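Local coordinates for putative membrane anchored protein (Corynebacterium diphtheriae, PDB 3LSO), which is of unknown function but probably sits at the bacterial membrane through a transmembrane helix, presenting several beta-rich domains, at residues B[33-36]-B[41-44]; B[51-56]-B[152-157]; B[109-114]-B[118-123]; B[264-267]-B[273-276]. All coordinates share one frame; numbering follows the deposited sequence.

Contact 1 (B[33-36]-B[41-44]); sequences SVSA and YKFN
Val34 with Phe43 and Ala36 with Tyr41 are the two hydrogen-bonded pairs of an antiparallel ladder between 33-36 and 41-44. Val34 N gives to Phe43 O at 2.9 Å, while the return bond, Phe43 N to Val34 O, is longer at 3.3 Å and more bent, 140° at the hydrogen. Ala36 N reaches Tyr41 O at 2.8 Å, and Tyr41 N answers to Ala36 O at 3.0 Å. Between these rungs the CA hydrogen of Lys42 also points at Val34 O.

Apolar contact gathers on the face shared by these four side chains. With a chi1 of 70°, Phe43 turns its ring toward the neighbouring strand and lays one face on Val34, whose CB stands 3.9 Å from the centroid in a CH-pi contact. Branched valine suits the place because CG1 and CG2 meet the ring as well; its side chain also touches Ala172 and Thr174 of strand 170-177. Ala36 CB, a single methyl, lies 4.0 Å from Tyr41 CB.

Polar chains take the other face: Ser35 OG lies beside the aliphatic part of extended Lys42, 3.8 Å from CE.

Paired strands 25-36 and 41-54 make a beta hairpin, consistent with the immunoglobulin-like E-set clan assigned to the domain.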
loop_
_atom_site.group_PDB
_atom_site.type_symbol
_atom_site.label_atom_id
_atom_site.label_comp_id
_atom_site.label_asym_id
_atom_site.label_seq_id
_atom_site.Cartn_x
_atom_site.Cartn_y
_atom_site.Cartn_z
ATOM N N SER B 33 -34.360 17.281 -34.762
ATOM C CA SER B 33 -35.328 17.083 -35.842
ATOM C C SER B 33 -36.574 16.394 -35.319
ATOM O O SER B 33 -36.494 15.376 -34.622
ATOM C CB SER B 33 -34.760 16.226 -36.978
ATOM O OG SER B 33 -33.724 16.893 -37.652
ATOM N N VAL B 34 -37.720 16.953 -35.681
ATOM C CA VAL B 34 -39.007 16.324 -35.434
ATOM C C VAL B 34 -39.561 15.808 -36.745
ATOM O O VAL B 34 -39.500 16.482 -37.774
ATOM C CB VAL B 34 -40.007 17.321 -34.858
ATOM C CG1 VAL B 34 -41.330 16.612 -34.529
ATOM C CG2 VAL B 34 -39.411 18.031 -33.634
ATOM N N SER B 35 -40.076 14.590 -36.705
ATOM C CA SER B 35 -40.803 14.004 -37.825
ATOM C C SER B 35 -42.154 13.501 -37.304
ATOM O O SER B 35 -42.230 12.621 -36.443
ATOM C CB SER B 35 -39.997 12.880 -38.471
ATOM O OG SER B 35 -40.619 12.434 -39.665
ATOM N N ALA B 36 -43.220 14.107 -37.797
ATOM C CA ALA B 36 -44.570 13.747 -37.387
ATOM C C ALA B 36 -45.408 13.341 -38.586
ATOM O O ALA B 36 -45.096 13.693 -39.733
ATOM C CB ALA B 36 -45.236 14.914 -36.665
ATOM N N TYR B 41 -44.832 15.786 -41.808
ATOM C CA TYR B 41 -44.739 17.013 -41.020
ATOM C C TYR B 41 -43.338 17.058 -40.394
ATOM O O TYR B 41 -43.075 16.422 -39.384
ATOM C CB TYR B 41 -45.855 17.047 -39.954
ATOM C CG TYR B 41 -46.157 18.406 -39.355
ATOM C CD1 TYR B 41 -47.106 19.252 -39.939
ATOM C CD2 TYR B 41 -45.501 18.850 -38.196
ATOM C CE1 TYR B 41 -47.386 20.510 -39.387
ATOM C CE2 TYR B 41 -45.772 20.103 -37.636
ATOM C CZ TYR B 41 -46.720 20.926 -38.234
ATOM O OH TYR B 41 -46.999 22.171 -37.702
ATOM N N LYS B 42 -42.425 17.776 -41.032
ATOM C CA LYS B 42 -41.047 17.839 -40.571
ATOM C C LYS B 42 -40.741 19.264 -40.149
ATOM O O LYS B 42 -40.962 20.200 -40.916
ATOM C CB LYS B 42 -40.085 17.366 -41.676
ATOM C CG LYS B 42 -40.244 15.885 -42.020
ATOM C CD LYS B 42 -39.242 15.351 -43.042
ATOM C CE LYS B 42 -39.247 13.817 -42.985
ATOM N NZ LYS B 42 -38.734 13.113 -44.197
ATOM N N PHE B 43 -40.305 19.438 -38.912
ATOM C CA PHE B 43 -39.693 20.690 -38.504
ATOM C C PHE B 43 -38.444 20.401 -37.648
ATOM O O PHE B 43 -38.080 19.240 -37.438
ATOM C CB PHE B 43 -40.711 21.669 -37.869
ATOM C CG PHE B 43 -41.211 21.251 -36.520
ATOM C CD1 PHE B 43 -40.626 21.757 -35.362
ATOM C CD2 PHE B 43 -42.261 20.348 -36.398
ATOM C CE1 PHE B 43 -41.069 21.356 -34.097
ATOM C CE2 PHE B 43 -42.716 19.946 -35.135
ATOM C CZ PHE B 43 -42.118 20.459 -33.984
ATOM N N ASN B 44 -37.813 21.447 -37.126
ATOM C CA ASN B 44 -36.380 21.430 -36.940
ATOM C C ASN B 44 -35.952 22.567 -36.016
ATOM O O ASN B 44 -36.211 23.738 -36.312
ATOM C CB ASN B 44 -35.798 21.624 -38.349
ATOM C CG ASN B 44 -34.329 21.617 -38.377
ATOM O OD1 ASN B 44 -33.708 20.613 -38.037
ATOM N ND2 ASN B 44 -33.740 22.721 -38.803
#

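Contact 2 (B[51-56]-B[152-157]); sequences AEFEMP and LTFIPE
A Met-aromatic contact between Met55 and Phe154, with Phe53 alongside, forms part of the hydrophobic interior of the N-terminal domain. The backbones stand well apart, Phe53 CA lying 9.3 Å from Phe154 CA, and all three side chains leave their chains toward the other segment, so the meeting is made by side chains alone.

Met55 is present as selenomethionine. Its SE lies 3.5 Å from Phe154 CE2 and 4.6 Å from the ring centroid, approaching obliquely at 61° off the ring normal. A bend at chi3 (-72°) brings the terminal methyl round to the same side of the ring, with CE 3.6 Å from Phe154 CD2. A long, flexible, unbranched chain suits this position because it can cross the gap and still mould itself to an aromatic ring.

Phe53 meets Phe154 more lightly. The two side chains run at about a right angle, and Phe53 CD2 comes to the edge of the Phe154 ring, near its plane, 4.2 Å from Phe154 CD2. Large phenylalanines suit such widely spaced strands, since each ring spans much of the distance. Around them, Phe53 also meets the Phe184 ring, with planes about 15° apart, Met55 touches Ala185 and Val187, and Phe154 rests on Val98.

Side chains that meet across the gap between well-separated strands fit the core of a beta-sandwich, consistent with the E-set relationship of the domain.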
loop_
_atom_site.group_PDB
_atom_site.type_symbol
_atom_site.label_atom_id
_atom_site.label_comp_id
_atom_site.label_asym_id
_atom_site.label_seq_id
_atom_site.Cartn_x
_atom_site.Cartn_y
_atom_site.Cartn_z
ATOM N N ALA B 51 -26.534 18.974 -18.360
ATOM C CA ALA B 51 -26.546 17.902 -17.370
ATOM C C ALA B 51 -25.303 17.894 -16.477
ATOM O O ALA B 51 -24.206 18.267 -16.902
ATOM C CB ALA B 51 -26.714 16.564 -18.050
ATOM N N GLU B 52 -25.495 17.468 -15.231
ATOM C CA GLU B 52 -24.419 17.362 -14.251
ATOM C C GLU B 52 -24.274 15.909 -13.792
ATOM O O GLU B 52 -25.206 15.314 -13.241
ATOM C CB GLU B 52 -24.686 18.296 -13.068
ATOM C CG GLU B 52 -23.836 18.013 -11.842
ATOM C CD GLU B 52 -23.903 19.114 -10.795
ATOM O OE1 GLU B 52 -24.883 19.898 -10.790
ATOM O OE2 GLU B 52 -22.960 19.191 -9.971
ATOM N N PHE B 53 -23.101 15.346 -14.042
ATOM C CA PHE B 53 -22.805 13.970 -13.672
ATOM C C PHE B 53 -22.020 13.921 -12.354
ATOM O O PHE B 53 -20.786 13.933 -12.355
ATOM C CB PHE B 53 -22.001 13.305 -14.792
ATOM C CG PHE B 53 -22.841 12.617 -15.832
ATOM C CD1 PHE B 53 -23.590 13.342 -16.743
ATOM C CD2 PHE B 53 -22.858 11.226 -15.920
ATOM C CE1 PHE B 53 -24.348 12.685 -17.708
ATOM C CE2 PHE B 53 -23.619 10.565 -16.888
ATOM C CZ PHE B 53 -24.360 11.287 -17.773
ATOM N N GLU B 54 -22.736 13.874 -11.236
ATOM C CA GLU B 54 -22.097 13.846 -9.926
ATOM C C GLU B 54 -21.595 12.436 -9.614
ATOM O O GLU B 54 -22.361 11.545 -9.251
ATOM C CB GLU B 54 -23.046 14.369 -8.843
ATOM C CG GLU B 54 -23.566 15.794 -9.101
ATOM C CD GLU B 54 -24.591 16.281 -8.066
ATOM O OE1 GLU B 54 -24.916 15.530 -7.117
ATOM O OE2 GLU B 54 -25.076 17.427 -8.202
HETATM N N MSE B 55 -20.291 12.247 -9.781
HETATM C CA MSE B 55 -19.653 10.950 -9.607
HETATM C C MSE B 55 -18.452 11.055 -8.690
HETATM O O MSE B 55 -17.859 12.133 -8.577
HETATM C CB MSE B 55 -19.188 10.418 -10.951
HETATM C CG MSE B 55 -20.084 9.364 -11.521
HETATM SE SE MSE B 55 -19.484 8.897 -13.296
HETATM C CE MSE B 55 -20.048 10.529 -14.160
ATOM N N PRO B 56 -18.081 9.935 -8.030
ATOM C CA PRO B 56 -16.846 9.922 -7.238
ATOM C C PRO B 56 -15.627 10.068 -8.156
ATOM O O PRO B 56 -15.718 9.782 -9.361
ATOM C CB PRO B 56 -16.866 8.538 -6.588
ATOM C CG PRO B 56 -17.673 7.707 -7.511
ATOM C CD PRO B 56 -18.755 8.624 -7.995
ATOM N N LEU B 152 -12.192 5.954 -17.008
ATOM C CA LEU B 152 -13.525 6.000 -17.592
ATOM C C LEU B 152 -13.771 7.386 -18.118
ATOM O O LEU B 152 -13.564 8.366 -17.392
ATOM C CB LEU B 152 -14.578 5.659 -16.552
ATOM C CG LEU B 152 -14.533 4.195 -16.161
ATOM C CD1 LEU B 152 -15.611 3.898 -15.140
ATOM C CD2 LEU B 152 -14.699 3.332 -17.392
ATOM N N THR B 153 -14.219 7.468 -19.372
ATOM C CA THR B 153 -14.486 8.767 -20.005
ATOM C C THR B 153 -15.881 8.822 -20.622
ATOM O O THR B 153 -16.228 8.025 -21.507
ATOM C CB THR B 153 -13.398 9.155 -21.037
ATOM O OG1 THR B 153 -12.097 8.893 -20.491
ATOM C CG2 THR B 153 -13.500 10.629 -21.374
ATOM N N PHE B 154 -16.681 9.768 -20.139
ATOM C CA PHE B 154 -18.074 9.865 -20.543
ATOM C C PHE B 154 -18.333 11.004 -21.534
ATOM O O PHE B 154 -18.668 12.122 -21.138
ATOM C CB PHE B 154 -18.998 9.976 -19.317
ATOM C CG PHE B 154 -19.087 8.714 -18.477
ATOM C CD1 PHE B 154 -18.497 7.514 -18.891
ATOM C CD2 PHE B 154 -19.799 8.721 -17.285
ATOM C CE1 PHE B 154 -18.589 6.363 -18.114
ATOM C CE2 PHE B 154 -19.903 7.573 -16.500
ATOM C CZ PHE B 154 -19.298 6.395 -16.918
ATOM N N ILE B 155 -18.169 10.699 -22.823
ATOM C CA ILE B 155 -18.476 11.604 -23.931
ATOM C C ILE B 155 -19.976 11.543 -24.186
ATOM O O ILE B 155 -20.588 10.525 -23.913
ATOM C CB ILE B 155 -17.750 11.139 -25.230
ATOM C CG1 ILE B 155 -16.285 10.781 -24.956
ATOM C CG2 ILE B 155 -17.854 12.182 -26.353
ATOM C CD1 ILE B 155 -15.478 11.873 -24.273
ATOM N N PRO B 156 -20.583 12.636 -24.696
ATOM C CA PRO B 156 -21.932 12.454 -25.269
ATOM C C PRO B 156 -21.890 11.655 -26.573
ATOM O O PRO B 156 -20.841 11.567 -27.213
ATOM C CB PRO B 156 -22.414 13.889 -25.539
ATOM C CG PRO B 156 -21.181 14.742 -25.514
ATOM C CD PRO B 156 -20.208 14.060 -24.590
ATOM N N GLU B 157 -23.014 11.060 -26.945
ATOM C CA GLU B 157 -23.135 10.394 -28.233
ATOM C C GLU B 157 -23.546 11.418 -29.278
ATOM O O GLU B 157 -24.224 12.389 -28.963
ATOM C CB GLU B 157 -24.137 9.232 -28.160
ATOM C CG GLU B 157 -23.495 7.841 -27.880
ATOM C CD GLU B 157 -22.749 7.262 -29.094
ATOM O OE1 GLU B 157 -23.017 7.706 -30.243
ATOM O OE2 GLU B 157 -21.894 6.366 -28.913
#

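Contact 3 (B[109-114]-B[118-123]); sequences PGLSLS and LSINDH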
loop_
_atom_site.group_PDB
_atom_site.type_symbol
_atom_site.label_atom_id
_atom_site.label_comp_id
_atom_site.label_asym_id
_atom_site.label_seq_id
_atom_site.Cartn_x
_atom_site.Cartn_y
_atom_site.Cartn_z
ATOM N N PRO B 109 -34.448 -0.373 -14.012
ATOM C CA PRO B 109 -35.515 -0.009 -14.934
ATOM C C PRO B 109 -35.063 1.035 -15.941
ATOM O O PRO B 109 -34.346 1.973 -15.578
ATOM C CB PRO B 109 -36.610 0.546 -14.019
ATOM C CG PRO B 109 -36.000 0.629 -12.643
ATOM C CD PRO B 109 -34.887 -0.328 -12.606
ATOM N N GLY B 110 -35.449 0.833 -17.198
ATOM C CA GLY B 110 -35.161 1.745 -18.295
ATOM C C GLY B 110 -33.701 2.005 -18.638
ATOM O O GLY B 110 -33.410 2.933 -19.375
ATOM N N LEU B 111 -32.771 1.217 -18.118
ATOM C CA LEU B 111 -31.381 1.369 -18.529
ATOM C C LEU B 111 -30.855 0.149 -19.273
ATOM O O LEU B 111 -31.194 -1.006 -18.948
ATOM C CB LEU B 111 -30.471 1.713 -17.347
ATOM C CG LEU B 111 -30.994 2.694 -16.296
ATOM C CD1 LEU B 111 -29.976 2.865 -15.196
ATOM C CD2 LEU B 111 -31.328 4.034 -16.881
ATOM N N SER B 112 -30.027 0.421 -20.276
ATOM C CA SER B 112 -29.374 -0.629 -21.044
ATOM C C SER B 112 -27.989 -0.178 -21.496
ATOM O O SER B 112 -27.710 1.019 -21.582
ATOM C CB SER B 112 -30.234 -1.027 -22.243
ATOM O OG SER B 112 -30.538 0.104 -23.045
ATOM N N LEU B 113 -27.131 -1.147 -21.786
ATOM C CA LEU B 113 -25.753 -0.877 -22.113
ATOM C C LEU B 113 -25.286 -1.766 -23.247
ATOM O O LEU B 113 -24.959 -2.930 -23.051
ATOM C CB LEU B 113 -24.881 -1.067 -20.872
ATOM C CG LEU B 113 -23.380 -0.739 -20.869
ATOM C CD1 LEU B 113 -23.041 0.471 -21.693
ATOM C CD2 LEU B 113 -22.944 -0.500 -19.457
ATOM N N SER B 114 -25.239 -1.205 -24.443
ATOM C CA SER B 114 -24.806 -1.960 -25.602
ATOM C C SER B 114 -23.599 -1.321 -26.287
ATOM O O SER B 114 -23.656 -0.158 -26.711
ATOM C CB SER B 114 -25.961 -2.111 -26.593
ATOM O OG SER B 114 -25.568 -2.900 -27.702
ATOM N N LEU B 118 -24.451 3.852 -23.273
ATOM C CA LEU B 118 -25.388 3.785 -22.179
ATOM C C LEU B 118 -26.642 4.514 -22.591
ATOM O O LEU B 118 -26.605 5.715 -22.862
ATOM C CB LEU B 118 -24.828 4.439 -20.914
ATOM C CG LEU B 118 -25.840 4.489 -19.749
ATOM C CD1 LEU B 118 -26.199 3.078 -19.266
ATOM C CD2 LEU B 118 -25.334 5.325 -18.596
ATOM N N SER B 119 -27.751 3.791 -22.630
ATOM C CA SER B 119 -29.003 4.399 -22.998
ATOM C C SER B 119 -29.891 4.539 -21.773
ATOM O O SER B 119 -30.124 3.572 -21.051
ATOM C CB SER B 119 -29.678 3.578 -24.086
ATOM O OG SER B 119 -30.711 4.334 -24.699
ATOM N N ILE B 120 -30.346 5.758 -21.528
ATOM C CA ILE B 120 -31.259 6.050 -20.438
ATOM C C ILE B 120 -32.654 6.240 -21.029
ATOM O O ILE B 120 -32.977 7.284 -21.618
ATOM C CB ILE B 120 -30.826 7.305 -19.662
ATOM C CG1 ILE B 120 -29.369 7.173 -19.216
ATOM C CG2 ILE B 120 -31.748 7.548 -18.465
ATOM C CD1 ILE B 120 -28.778 8.442 -18.648
ATOM N N ASN B 121 -33.480 5.214 -20.870
ATOM C CA ASN B 121 -34.740 5.157 -21.562
ATOM C C ASN B 121 -35.920 5.562 -20.712
ATOM O O ASN B 121 -35.936 5.319 -19.510
ATOM C CB ASN B 121 -34.928 3.774 -22.152
ATOM C CG ASN B 121 -33.805 3.403 -23.073
ATOM O OD1 ASN B 121 -33.409 4.192 -23.918
ATOM N ND2 ASN B 121 -33.264 2.213 -22.905
ATOM N N ASP B 122 -36.884 6.220 -21.363
ATOM C CA ASP B 122 -38.235 6.472 -20.831
ATOM C C ASP B 122 -38.220 7.144 -19.450
ATOM O O ASP B 122 -39.052 6.864 -18.596
ATOM C CB ASP B 122 -39.085 5.172 -20.858
ATOM C CG ASP B 122 -39.120 4.485 -22.269
ATOM O OD1 ASP B 122 -38.623 5.046 -23.286
ATOM O OD2 ASP B 122 -39.662 3.362 -22.362
ATOM N N HIS B 123 -37.252 8.036 -19.260
ATOM C CA HIS B 123 -37.032 8.762 -18.016
ATOM C C HIS B 123 -37.483 10.210 -18.146
ATOM O O HIS B 123 -37.629 10.906 -17.145
ATOM C CB HIS B 123 -35.536 8.757 -17.679
ATOM C CG HIS B 123 -35.155 7.792 -16.598
ATOM N ND1 HIS B 123 -35.297 6.426 -16.728
ATOM C CD2 HIS B 123 -34.619 7.998 -15.370
ATOM C CE1 HIS B 123 -34.880 5.834 -15.624
ATOM N NE2 HIS B 123 -34.461 6.764 -14.786
#
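Strands 111-114 and 118-121 run antiparallel, their axes 4.9 Å apart at closest and 158° between directions, with Ser112 and Ser119 exchanging backbone hydrogen bonds: Ser112 N to Ser119 O at 3.2 Å and Ser119 N to Ser112 O at 3.0 Å. Further along, Asn121 N donates to Gly110 O at 2.7 Å. Gly110 has a positive phi of 61°, a backbone shape that glycine adopts readily as the chain enters the strand.

On one face, Leu111 and Ile120 lie side by side, CD2 of the leucine 3.9 Å from CG2 of the isoleucine, and Leu113 lays CD1 against the backbone of Leu118. This is the apolar side of a beta hairpin formed by strands 111-114 and 117-129, and leucine and isoleucine suit it, having no polar atoms to satisfy; Leu113 and Leu118 both pack against Leu104 and Val98.

Ser112 and Ser119 point to the other face, and Asn121 lies next to them, where short polar groups can bond to one another. Ser119 OG, anti to its own N (chi1 -165°), donates to Asn121 OD1 at 2.8 Å, and Ser93 OG of the adjoining strand 87-97 bonds to both side chains.

Past the strand, His123 ND1 donates to Asn121 O at 3.1 Å. The acceptor lies in the imidazole plane, which helps fix the ring's rotation, while Ile120 CG2 sits over one ring face and Pro109 O approaches CE1 at the edge.

Contact 4 (B[264-267]-B[273-276]); sequences ARFI and NPAP
Pro274 meets the Phe266 ring at its edge, CD lying in the ring plane 3.9 Å from CD2, so the flat side of the phenylalanine is not what the proline touches. A second flat group, the amide of Asn273, is oriented by Phe266 O, which lies close to the amide plane. Asn273 ND2 donates to that oxygen at 2.8 Å with 159° at the hydrogen. The amide and the Arg265 guanidinium are turned 34° against each other, but the touching part of the arginine is its aliphatic stem: CG and CD are each 3.8 Å from Asn273 ND2.

Phe266 O is engaged more than once. Besides the amide it accepts from a water at 3.0 Å, and that water in turn accepts from Ala275 N at 2.8 Å, so the water bridges Phe266 O to Ala275 N, which is too far away to bond to it directly. Asn273 CA also directs its hydrogen at the same oxygen. The asparagine chi1 of -56° carries CG to the side where the strand carbonyl can be reached, and its short amide suits the task because it can give and receive at once.

Asn273 OD1 receives from Lys465 N, on the C-terminal segment. The Arg265 tip turns elsewhere, NH2 to a salt bridge with Asp277 and NH1 to Pro462 O.

Together these contacts fold an irregular loop back on the end of strand 258-267, as in a beta hairpin with a long connection, here leading to neighbouring antiparallel strand 278-285.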
loop_
_atom_site.group_PDB
_atom_site.type_symbol
_atom_site.label_atom_id
_atom_site.label_comp_id
_atom_site.label_asym_id
_atom_site.label_seq_id
_atom_site.Cartn_x
_atom_site.Cartn_y
_atom_site.Cartn_z
ATOM N N ALA B 264 2.517 -14.356 -1.438
ATOM C CA ALA B 264 1.253 -15.062 -1.237
ATOM C C ALA B 264 0.520 -15.061 -2.557
ATOM O O ALA B 264 0.458 -14.020 -3.243
ATOM C CB ALA B 264 0.412 -14.380 -0.179
ATOM N N ARG B 265 -0.028 -16.224 -2.909
ATOM C CA ARG B 265 -0.675 -16.428 -4.197
ATOM C C ARG B 265 -1.988 -17.154 -3.990
ATOM O O ARG B 265 -2.026 -18.209 -3.354
ATOM C CB ARG B 265 0.231 -17.239 -5.120
ATOM C CG ARG B 265 -0.492 -17.802 -6.324
ATOM C CD ARG B 265 0.448 -18.292 -7.400
ATOM N NE ARG B 265 1.105 -17.176 -8.062
ATOM C CZ ARG B 265 2.100 -17.303 -8.931
ATOM N NH1 ARG B 265 2.546 -18.506 -9.261
ATOM N NH2 ARG B 265 2.651 -16.226 -9.475
ATOM N N PHE B 266 -3.065 -16.585 -4.525
ATOM C CA PHE B 266 -4.395 -17.196 -4.432
ATOM C C PHE B 266 -4.597 -18.303 -5.477
ATOM O O PHE B 266 -4.338 -18.107 -6.666
ATOM C CB PHE B 266 -5.500 -16.132 -4.520
ATOM C CG PHE B 266 -6.874 -16.648 -4.200
ATOM C CD1 PHE B 266 -7.215 -17.014 -2.900
ATOM C CD2 PHE B 266 -7.843 -16.756 -5.200
ATOM C CE1 PHE B 266 -8.504 -17.493 -2.597
ATOM C CE2 PHE B 266 -9.138 -17.228 -4.909
ATOM C CZ PHE B 266 -9.468 -17.596 -3.604
ATOM N N ILE B 267 -5.026 -19.471 -4.992
ATOM C CA ILE B 267 -5.429 -20.607 -5.830
ATOM C C ILE B 267 -6.945 -20.717 -5.803
ATOM O O ILE B 267 -7.563 -20.645 -4.744
ATOM C CB ILE B 267 -4.801 -21.957 -5.354
ATOM C CG1 ILE B 267 -3.265 -21.938 -5.463
ATOM C CG2 ILE B 267 -5.382 -23.146 -6.130
ATOM C CD1 ILE B 267 -2.702 -21.871 -6.913
ATOM N N ASN B 273 -5.479 -18.617 -10.931
ATOM C CA ASN B 273 -4.895 -17.521 -10.145
ATOM C C ASN B 273 -5.476 -16.188 -10.598
ATOM O O ASN B 273 -4.830 -15.461 -11.342
ATOM C CB ASN B 273 -3.375 -17.448 -10.305
ATOM C CG ASN B 273 -2.666 -18.746 -9.958
ATOM O OD1 ASN B 273 -1.843 -19.231 -10.739
ATOM N ND2 ASN B 273 -2.953 -19.301 -8.775
ATOM N N PRO B 274 -6.697 -15.852 -10.148
ATOM C CA PRO B 274 -7.350 -14.703 -10.765
ATOM C C PRO B 274 -6.900 -13.360 -10.185
ATOM O O PRO B 274 -7.316 -12.307 -10.678
ATOM C CB PRO B 274 -8.831 -14.957 -10.471
ATOM C CG PRO B 274 -8.819 -15.622 -9.152
ATOM C CD PRO B 274 -7.538 -16.449 -9.093
ATOM N N ALA B 275 -6.058 -13.401 -9.156
ATOM C CA ALA B 275 -5.599 -12.185 -8.494
ATOM C C ALA B 275 -4.079 -11.957 -8.606
ATOM O O ALA B 275 -3.302 -12.891 -8.819
ATOM C CB ALA B 275 -6.048 -12.175 -7.040
ATOM N N PRO B 276 -3.650 -10.695 -8.498
ATOM C CA PRO B 276 -2.226 -10.500 -8.436
ATOM C C PRO B 276 -1.706 -11.074 -7.127
ATOM O O PRO B 276 -2.457 -11.141 -6.146
ATOM C CB PRO B 276 -2.098 -8.980 -8.438
ATOM C CG PRO B 276 -3.321 -8.517 -9.117
ATOM C CD PRO B 276 -4.365 -9.412 -8.592
HETATM O O HOH W 1 -4.755 -15.400 -7.766
#

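How the contacts relate
Contacts 1, 2 and 3 belong to the N-terminal domain, whereas contact 4 lies in another sheet, its centre about 34 Å from that of contact 2. Contacts 1 and 3 are surface hairpins and rely on backbone ladders with one apolar and one polar face. Contact 2 is buried and lacks any backbone bond between its segments, depending on aromatic and selenium-bearing side chains. It shares strand 41-54 with contact 1, and contact 3 falls within the 95 residues it spans, the nearest atoms of the two being about 5 Å apart. Contact 4 is also buried, yet polar: an asparagine amide and a water join loop to strand.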